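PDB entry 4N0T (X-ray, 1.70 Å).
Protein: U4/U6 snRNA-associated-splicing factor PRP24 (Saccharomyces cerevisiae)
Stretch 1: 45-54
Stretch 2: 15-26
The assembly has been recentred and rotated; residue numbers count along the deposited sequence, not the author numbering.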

# COMPACT_ATOMS: atom_id res chain seq x y z
N LYS A 45 24.40 17.75 -11.26
CA LYS A 45 24.72 18.86 -12.15
C LYS A 45 24.66 18.48 -13.63
O LYS A 45 25.09 19.24 -14.50
CB LYS A 45 26.09 19.43 -11.80
CG LYS A 45 26.19 19.91 -10.36
CD LYS A 45 27.45 20.75 -10.14
CE LYS A 45 27.57 21.24 -8.70
NZ LYS A 45 28.85 21.98 -8.48
N LYS A 46 24.11 17.29 -13.90
CA LYS A 46 23.87 16.79 -15.26
C LYS A 46 25.13 16.56 -16.09
O LYS A 46 25.05 16.47 -17.31
CB LYS A 46 22.89 17.68 -16.03
CG LYS A 46 21.74 18.26 -15.20
CD LYS A 46 20.49 17.42 -15.31
CE LYS A 46 19.33 18.05 -14.54
NZ LYS A 46 18.23 17.07 -14.33
N ASN A 47 26.29 16.46 -15.45
CA ASN A 47 27.53 16.23 -16.19
C ASN A 47 27.78 14.76 -16.55
O ASN A 47 28.57 14.45 -17.46
CB ASN A 47 28.74 16.82 -15.44
CG ASN A 47 28.69 16.56 -13.95
OD1 ASN A 47 27.62 16.40 -13.35
ND2 ASN A 47 29.87 16.52 -13.33
N PHE A 48 27.10 13.86 -15.85
CA PHE A 48 27.21 12.43 -16.13
C PHE A 48 25.93 11.72 -15.69
O PHE A 48 25.00 12.36 -15.20
CB PHE A 48 28.45 11.82 -15.45
CG PHE A 48 28.38 11.81 -13.94
CD1 PHE A 48 27.76 10.76 -13.26
CD2 PHE A 48 28.94 12.84 -13.21
CE1 PHE A 48 27.70 10.75 -11.87
CE2 PHE A 48 28.90 12.83 -11.83
CZ PHE A 48 28.27 11.78 -11.16
N ARG A 49 25.87 10.40 -15.87
CA ARG A 49 24.69 9.67 -15.40
C ARG A 49 25.03 8.51 -14.48
O ARG A 49 26.10 7.91 -14.58
CB ARG A 49 23.85 9.17 -16.58
CG ARG A 49 23.44 10.28 -17.55
CD ARG A 49 22.32 9.85 -18.46
NE ARG A 49 21.01 10.17 -17.91
CZ ARG A 49 19.85 9.77 -18.43
NH1 ARG A 49 19.84 9.01 -19.52
NH2 ARG A 49 18.70 10.11 -17.85
N PHE A 50 24.10 8.21 -13.58
CA PHE A 50 24.19 7.02 -12.73
C PHE A 50 23.28 5.95 -13.34
O PHE A 50 22.31 6.27 -14.04
CB PHE A 50 23.65 7.30 -11.34
CG PHE A 50 24.52 8.19 -10.48
CD1 PHE A 50 25.57 7.66 -9.75
CD2 PHE A 50 24.24 9.55 -10.37
CE1 PHE A 50 26.35 8.46 -8.92
CE2 PHE A 50 25.01 10.36 -9.55
CZ PHE A 50 26.06 9.82 -8.82
N ALA A 51 23.58 4.68 -13.07
CA ALA A 51 22.65 3.60 -13.41
C ALA A 51 22.53 2.61 -12.26
O ALA A 51 23.50 2.34 -11.55
CB ALA A 51 23.08 2.88 -14.68
N ARG A 52 21.33 2.08 -12.09
CA ARG A 52 21.10 0.96 -11.20
C ARG A 52 20.78 -0.22 -12.09
O ARG A 52 19.91 -0.13 -12.96
CB ARG A 52 19.91 1.26 -10.28
CG ARG A 52 19.43 0.08 -9.47
CD ARG A 52 18.15 0.47 -8.72
NE ARG A 52 17.68 -0.61 -7.86
CZ ARG A 52 16.89 -1.59 -8.28
NH1 ARG A 52 16.49 -1.61 -9.54
NH2 ARG A 52 16.49 -2.54 -7.44
N ILE A 53 21.49 -1.33 -11.92
CA ILE A 53 21.24 -2.52 -12.74
C ILE A 53 20.97 -3.70 -11.82
O ILE A 53 21.83 -4.09 -11.02
CB ILE A 53 22.42 -2.84 -13.69
CG1 ILE A 53 22.79 -1.63 -14.54
CG2 ILE A 53 22.06 -4.02 -14.61
CD1 ILE A 53 24.07 -1.84 -15.34
N GLU A 54 19.76 -4.25 -11.92
CA GLU A 54 19.41 -5.41 -11.13
C GLU A 54 19.57 -6.64 -12.02
O GLU A 54 18.86 -6.79 -13.02
CB GLU A 54 17.97 -5.31 -10.62
CG GLU A 54 17.57 -6.50 -9.77
CD GLU A 54 16.15 -6.41 -9.25
OE1 GLU A 54 15.52 -5.35 -9.45
OE2 GLU A 54 15.68 -7.39 -8.65
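Stretch 2, residues 15-26: NLPKSYNQNKVY

Stretch 2 (Asn15–Tyr26) lies along stretch 1 (Lys45–Glu54) of the same chain, first as part of a strand, then as a turn, then as the start of a helix; together the two stretches bury 566 Å². Asn15 and Leu16 run antiparallel to the strand that contains Arg49 to Glu54. The register is fixed at Arg49 and Leu16, a hydrogen-bonded antiparallel pair with CA atoms 4.9 Å apart: Arg49 N donates to Leu16 O at 2.8 Å, and Leu16 N donates back to Arg49 O at 3.0 Å, the latter less straight (139° against 160°). The side chains of Arg49 and Leu16 lie on the same face of the sheet, Arg49 CB 4.3 Å from Leu16 CB.

Arg49 has the largest covered area, 116 Å². Its side chain runs along the backbone of the turn: Arg49 CG is 3.6 Å from Pro17 O, Arg49 CD is 3.4 Å from Lys18 O, and Arg49 NH1 donates to Tyr20 O at 2.8 Å. That last carbonyl lies at the edge of the guanidinium, near its plane, where the N–H bonds point. Three of the four carbonyl oxygens of the type I turn, those of Pro17, Lys18 and Tyr20, thus lie along one arginine side chain; the turn itself is closed by Tyr20 N to Pro17 O at 3.0 Å.

Lys18, with 83 Å² covered, folds over the loop before the strand. Its CB points sideways, and with chi1 at -114°, between wells, Lys18 CG lies 3.1 Å from Lys46 O; farther out, with chi3 and chi4 both p, Lys18 NZ makes a weak hydrogen bond to Lys46 O at 3.5 Å. Phe48, next to Arg49 in the chain, puts its CB 3.3 Å from Leu16 O, and Phe48 CD1 lies 3.5 Å from Asn15 N.

Leu16, with 66 Å² covered, begins the apolar part of the contact. With chi1 m and chi2 t, Leu16 CD1 reaches Ala51 CB at 3.5 Å. Ala51 and Ile53, alternate residues of the strand, both point toward stretch 2, and Val25 continues the apolar surface there: Val25 CG1 is 3.6 Å from Ile53 CD1 and 4.3 Å from Ala51 CB. Phe50 and Arg52 point away. The helix that carries Val25 is capped by Asn21, whose OD1 accepts from Lys24 N at 2.7 Å, and Val25 N bonds to Asn21 O at 3.0 Å in its first turn.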

# COMPACT_ATOMS: atom_id res chain seq x y z
N ASN A 15 29.27 7.61 -13.34
CA ASN A 15 30.06 8.34 -14.36
C ASN A 15 29.84 7.86 -15.79
O ASN A 15 30.73 7.97 -16.63
CB ASN A 15 31.56 8.36 -14.03
CG ASN A 15 32.27 9.54 -14.67
OD1 ASN A 15 31.69 10.64 -14.74
ND2 ASN A 15 33.49 9.34 -15.16
N LEU A 16 28.64 7.35 -16.08
CA LEU A 16 28.27 7.08 -17.46
C LEU A 16 28.16 8.41 -18.21
O LEU A 16 27.85 9.44 -17.61
CB LEU A 16 26.93 6.34 -17.52
CG LEU A 16 26.96 4.90 -17.01
CD1 LEU A 16 25.55 4.40 -16.70
CD2 LEU A 16 27.63 3.99 -18.01
N PRO A 17 28.39 8.38 -19.53
CA PRO A 17 28.29 9.60 -20.33
C PRO A 17 26.90 10.21 -20.25
O PRO A 17 25.93 9.47 -20.06
CB PRO A 17 28.56 9.11 -21.76
CG PRO A 17 29.38 7.86 -21.58
CD PRO A 17 28.84 7.22 -20.33
N LYS A 18 26.80 11.53 -20.40
CA LYS A 18 25.51 12.23 -20.48
C LYS A 18 24.55 11.57 -21.48
O LYS A 18 23.34 11.51 -21.25
CB LYS A 18 25.74 13.68 -20.91
CG LYS A 18 25.40 14.72 -19.85
CD LYS A 18 24.67 15.90 -20.48
CE LYS A 18 23.19 15.58 -20.70
NZ LYS A 18 22.45 15.57 -19.40
N SER A 19 25.11 11.09 -22.58
CA SER A 19 24.32 10.55 -23.68
C SER A 19 23.81 9.14 -23.43
O SER A 19 23.03 8.60 -24.23
CB SER A 19 25.15 10.56 -24.98
OG SER A 19 26.16 9.56 -24.96
N TYR A 20 24.23 8.53 -22.33
CA TYR A 20 23.86 7.14 -22.07
C TYR A 20 22.43 6.97 -21.57
O TYR A 20 22.02 7.54 -20.55
CB TYR A 20 24.87 6.45 -21.14
CG TYR A 20 25.70 5.43 -21.88
CD1 TYR A 20 26.52 5.82 -22.94
CD2 TYR A 20 25.66 4.08 -21.54
CE1 TYR A 20 27.27 4.90 -23.63
CE2 TYR A 20 26.42 3.15 -22.24
CZ TYR A 20 27.22 3.57 -23.29
OH TYR A 20 27.98 2.67 -24.00
N ASN A 21 21.66 6.20 -22.33
CA ASN A 21 20.30 5.87 -21.95
C ASN A 21 20.19 4.43 -21.46
O ASN A 21 21.16 3.66 -21.52
CB ASN A 21 19.32 6.12 -23.12
CG ASN A 21 19.67 5.32 -24.37
OD1 ASN A 21 20.20 4.21 -24.30
ND2 ASN A 21 19.36 5.89 -25.53
N GLN A 22 19.00 4.08 -21.00
CA GLN A 22 18.70 2.74 -20.53
C GLN A 22 19.09 1.65 -21.54
O GLN A 22 19.66 0.61 -21.18
CB GLN A 22 17.20 2.69 -20.25
CG GLN A 22 16.67 1.44 -19.65
CD GLN A 22 15.19 1.58 -19.37
OE1 GLN A 22 14.53 2.45 -19.93
NE2 GLN A 22 14.67 0.74 -18.49
N ASN A 23 18.82 1.91 -22.82
CA ASN A 23 19.15 0.96 -23.88
C ASN A 23 20.65 0.70 -24.00
O ASN A 23 21.08 -0.45 -24.12
CB ASN A 23 18.59 1.44 -25.22
CG ASN A 23 19.08 0.60 -26.39
OD1 ASN A 23 19.04 -0.63 -26.35
ND2 ASN A 23 19.56 1.27 -27.43
N LYS A 24 21.43 1.78 -23.98
CA LYS A 24 22.88 1.65 -24.12
C LYS A 24 23.47 0.96 -22.90
O LYS A 24 24.47 0.24 -23.01
CB LYS A 24 23.53 3.03 -24.30
CG LYS A 24 23.16 3.71 -25.60
CD LYS A 24 23.93 5.01 -25.76
CE LYS A 24 23.52 5.74 -27.03
NZ LYS A 24 24.14 7.10 -27.08
N VAL A 25 22.86 1.18 -21.75
CA VAL A 25 23.29 0.51 -20.53
C VAL A 25 23.09 -1.00 -20.66
O VAL A 25 24.01 -1.77 -20.36
CB VAL A 25 22.57 1.07 -19.29
CG1 VAL A 25 22.85 0.22 -18.07
CG2 VAL A 25 23.01 2.51 -19.06
N TYR A 26 21.92 -1.41 -21.14
CA TYR A 26 21.63 -2.82 -21.44
C TYR A 26 22.69 -3.45 -22.33
O TYR A 26 23.30 -4.45 -21.97
CB TYR A 26 20.28 -2.97 -22.14
CG TYR A 26 19.14 -3.33 -21.23
CD1 TYR A 26 18.96 -4.63 -20.79
CD2 TYR A 26 18.22 -2.37 -20.82
CE1 TYR A 26 17.92 -4.96 -19.94
CE2 TYR A 26 17.18 -2.68 -19.99
CZ TYR A 26 17.03 -3.98 -19.55
OH TYR A 26 15.98 -4.29 -18.72